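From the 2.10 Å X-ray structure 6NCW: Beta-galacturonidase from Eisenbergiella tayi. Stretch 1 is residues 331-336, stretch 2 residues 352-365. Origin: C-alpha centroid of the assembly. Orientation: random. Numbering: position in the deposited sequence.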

# COMPACT_ATOMS: atom_id res chain seq x y z
N TRP A 331 11.09 14.08 -29.61
CA TRP A 331 12.47 14.47 -29.39
C TRP A 331 13.25 13.18 -29.14
O TRP A 331 12.96 12.48 -28.16
CB TRP A 331 12.54 15.44 -28.20
CG TRP A 331 13.90 15.68 -27.55
CD1 TRP A 331 14.81 14.74 -27.14
CD2 TRP A 331 14.45 16.95 -27.18
NE1 TRP A 331 15.90 15.35 -26.57
CE2 TRP A 331 15.71 16.70 -26.59
CE3 TRP A 331 13.99 18.27 -27.29
CZ2 TRP A 331 16.52 17.73 -26.11
CZ3 TRP A 331 14.82 19.29 -26.82
CH2 TRP A 331 16.06 19.01 -26.22
N GLU A 332 14.20 12.85 -30.01
CA GLU A 332 15.07 11.70 -29.78
C GLU A 332 16.49 12.19 -29.52
O GLU A 332 16.96 13.12 -30.19
CB GLU A 332 15.04 10.70 -30.95
CG GLU A 332 15.85 9.44 -30.66
CD GLU A 332 15.60 8.27 -31.62
OE1 GLU A 332 15.10 7.21 -31.16
OE2 GLU A 332 15.91 8.39 -32.83
N GLU A 333 17.16 11.61 -28.52
CA GLU A 333 18.52 12.04 -28.19
C GLU A 333 19.47 10.84 -28.15
O GLU A 333 19.05 9.69 -28.04
CB GLU A 333 18.56 12.80 -26.84
CG GLU A 333 18.02 12.04 -25.62
CD GLU A 333 17.88 12.97 -24.41
OE1 GLU A 333 18.00 12.50 -23.26
OE2 GLU A 333 17.63 14.19 -24.64
N ASN A 334 20.77 11.13 -28.25
CA ASN A 334 21.78 10.09 -28.13
C ASN A 334 21.87 9.63 -26.67
O ASN A 334 21.30 10.23 -25.76
CB ASN A 334 23.14 10.56 -28.66
CG ASN A 334 23.84 11.61 -27.78
OD1 ASN A 334 23.23 12.35 -27.01
ND2 ASN A 334 25.16 11.68 -27.93
N HIS A 335 22.57 8.52 -26.46
CA HIS A 335 22.60 7.90 -25.14
C HIS A 335 23.65 8.58 -24.28
O HIS A 335 24.84 8.34 -24.42
CB HIS A 335 22.88 6.40 -25.24
CG HIS A 335 23.02 5.75 -23.90
ND1 HIS A 335 23.75 4.60 -23.70
CD2 HIS A 335 22.54 6.12 -22.69
CE1 HIS A 335 23.70 4.27 -22.42
NE2 HIS A 335 22.97 5.18 -21.78
N ALA A 336 23.19 9.45 -23.36
CA ALA A 336 24.04 10.11 -22.38
C ALA A 336 23.16 10.76 -21.32
O ALA A 336 22.14 11.36 -21.65
CB ALA A 336 24.92 11.17 -23.06
N GLN A 352 32.08 6.28 -28.58
CA GLN A 352 30.78 5.68 -28.29
C GLN A 352 29.63 6.65 -28.55
O GLN A 352 28.55 6.23 -28.98
CB GLN A 352 30.78 5.13 -26.86
CG GLN A 352 31.62 3.85 -26.74
CD GLN A 352 31.86 3.40 -25.30
OE1 GLN A 352 31.57 4.15 -24.36
NE2 GLN A 352 32.38 2.18 -25.12
N CYS A 353 29.85 7.95 -28.32
CA CYS A 353 28.84 8.94 -28.68
C CYS A 353 28.69 9.03 -30.19
O CYS A 353 27.57 8.93 -30.72
CB CYS A 353 29.22 10.31 -28.12
SG CYS A 353 28.84 10.53 -26.40
N GLY A 354 29.81 9.21 -30.90
CA GLY A 354 29.78 9.20 -32.35
C GLY A 354 29.11 7.97 -32.92
O GLY A 354 28.29 8.07 -33.84
N ASP A 355 29.43 6.78 -32.39
CA ASP A 355 28.79 5.56 -32.86
C ASP A 355 27.27 5.59 -32.63
O ASP A 355 26.49 5.21 -33.50
CB ASP A 355 29.40 4.34 -32.18
CG ASP A 355 30.81 4.02 -32.69
OD1 ASP A 355 31.18 4.51 -33.78
OD2 ASP A 355 31.53 3.26 -32.01
N CYS A 356 26.85 6.00 -31.43
CA CYS A 356 25.42 6.07 -31.14
C CYS A 356 24.72 7.04 -32.08
O CYS A 356 23.68 6.72 -32.66
CB CYS A 356 25.19 6.47 -29.68
SG CYS A 356 23.42 6.62 -29.17
N ILE A 357 25.29 8.23 -32.26
CA ILE A 357 24.68 9.21 -33.15
C ILE A 357 24.60 8.68 -34.58
O ILE A 357 23.55 8.77 -35.24
CB ILE A 357 25.47 10.53 -33.08
CG1 ILE A 357 25.35 11.13 -31.67
CG2 ILE A 357 24.99 11.50 -34.18
CD1 ILE A 357 25.96 12.51 -31.58
N ARG A 358 25.70 8.12 -35.09
CA ARG A 358 25.69 7.60 -36.46
C ARG A 358 24.60 6.55 -36.64
O ARG A 358 23.81 6.61 -37.59
CB ARG A 358 27.05 7.02 -36.82
CG ARG A 358 28.06 8.06 -37.26
CD ARG A 358 29.37 7.39 -37.68
NE ARG A 358 30.09 6.87 -36.52
CZ ARG A 358 31.00 7.57 -35.84
NH1 ARG A 358 31.31 8.81 -36.22
NH2 ARG A 358 31.59 7.02 -34.79
N GLU A 359 24.54 5.58 -35.72
CA GLU A 359 23.57 4.50 -35.85
C GLU A 359 22.14 5.00 -35.68
O GLU A 359 21.24 4.58 -36.42
CB GLU A 359 23.90 3.40 -34.85
CG GLU A 359 25.20 2.66 -35.20
CD GLU A 359 25.59 1.67 -34.11
OE1 GLU A 359 26.42 0.78 -34.38
OE2 GLU A 359 25.06 1.77 -32.99
N MET A 360 21.93 5.93 -34.73
CA MET A 360 20.61 6.48 -34.48
C MET A 360 20.05 7.20 -35.70
O MET A 360 18.93 6.92 -36.14
CB MET A 360 20.68 7.41 -33.26
CG MET A 360 19.57 8.42 -33.10
SD MET A 360 19.85 9.48 -31.63
CE MET A 360 21.03 10.71 -32.20
N ILE A 361 20.81 8.12 -36.28
CA ILE A 361 20.25 8.92 -37.37
C ILE A 361 20.16 8.09 -38.65
O ILE A 361 19.16 8.17 -39.38
CB ILE A 361 21.05 10.22 -37.58
CG1 ILE A 361 20.92 11.11 -36.34
CG2 ILE A 361 20.54 10.98 -38.80
CD1 ILE A 361 21.65 12.43 -36.41
N THR A 362 21.16 7.25 -38.93
CA THR A 362 21.08 6.40 -40.11
C THR A 362 19.84 5.51 -40.06
O THR A 362 19.14 5.35 -41.07
CB THR A 362 22.35 5.56 -40.25
OG1 THR A 362 23.49 6.43 -40.27
CG2 THR A 362 22.33 4.74 -41.54
N ALA A 363 19.50 4.99 -38.88
CA ALA A 363 18.38 4.06 -38.77
C ALA A 363 17.04 4.78 -38.76
O ALA A 363 16.06 4.28 -39.32
CB ALA A 363 18.54 3.21 -37.51
N HIS A 364 16.98 5.96 -38.13
CA HIS A 364 15.73 6.64 -37.79
C HIS A 364 15.43 7.84 -38.68
O HIS A 364 14.43 8.52 -38.46
CB HIS A 364 15.76 7.12 -36.33
CG HIS A 364 15.86 6.01 -35.34
ND1 HIS A 364 15.95 6.23 -33.98
CD2 HIS A 364 15.89 4.66 -35.51
CE1 HIS A 364 16.02 5.06 -33.35
NE2 HIS A 364 15.99 4.10 -34.26
N TYR A 365 16.25 8.08 -39.71
CA TYR A 365 16.14 9.29 -40.53
C TYR A 365 14.72 9.55 -41.01
O TYR A 365 14.29 10.71 -41.12
CB TYR A 365 17.07 9.18 -41.74
CG TYR A 365 17.16 10.47 -42.52
CD1 TYR A 365 18.17 11.40 -42.25
CD2 TYR A 365 16.22 10.78 -43.49
CE1 TYR A 365 18.25 12.61 -42.96
CE2 TYR A 365 16.28 11.97 -44.20
CZ TYR A 365 17.30 12.88 -43.93
OH TYR A 365 17.35 14.07 -44.64

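The end of a strand and the loop that follows it pack against one side of a helix running at 143° to the strand, and Cys 353, Cys 356, Ile 357, Met 360 and His 364 supply the helical side of the contact. Glu 332 points toward the helix with chi1 and chi2 both t, an extended form that carries its carboxylate to the imidazole of His 364. That ring, with chi1 m, presents its edge, and His 364 ND1 donates a very short, nearly linear hydrogen bond to Glu 332 OE2 (2.4 Å). Glu 333 points away; its OE2 accepts a hydrogen bond from Trp 331 NE1 (2.8 Å).

Met 360, t at chi1 and chi2, reaches out from the helix to the end of the strand, and chi3 p (81°) turns its methyl group so that CE lies 4.1 Å from Asn 334 CB; its SD is 3.7 Å from Glu 333 O. Asn 334 is buried where the backbones come nearest; its CB lies 3.8 Å from Ile 357 CG1, while its amide group is hydrogen-bonded elsewhere in the structure. Cys 356, with chi1 t, directs its sulfur at the loop backbone, and His 335 N donates a hydrogen bond to Cys 356 SG (3.4 Å). Cys 356 SG thus serves as both acceptor and packing surface, 4.0 Å from Asn 334 CB.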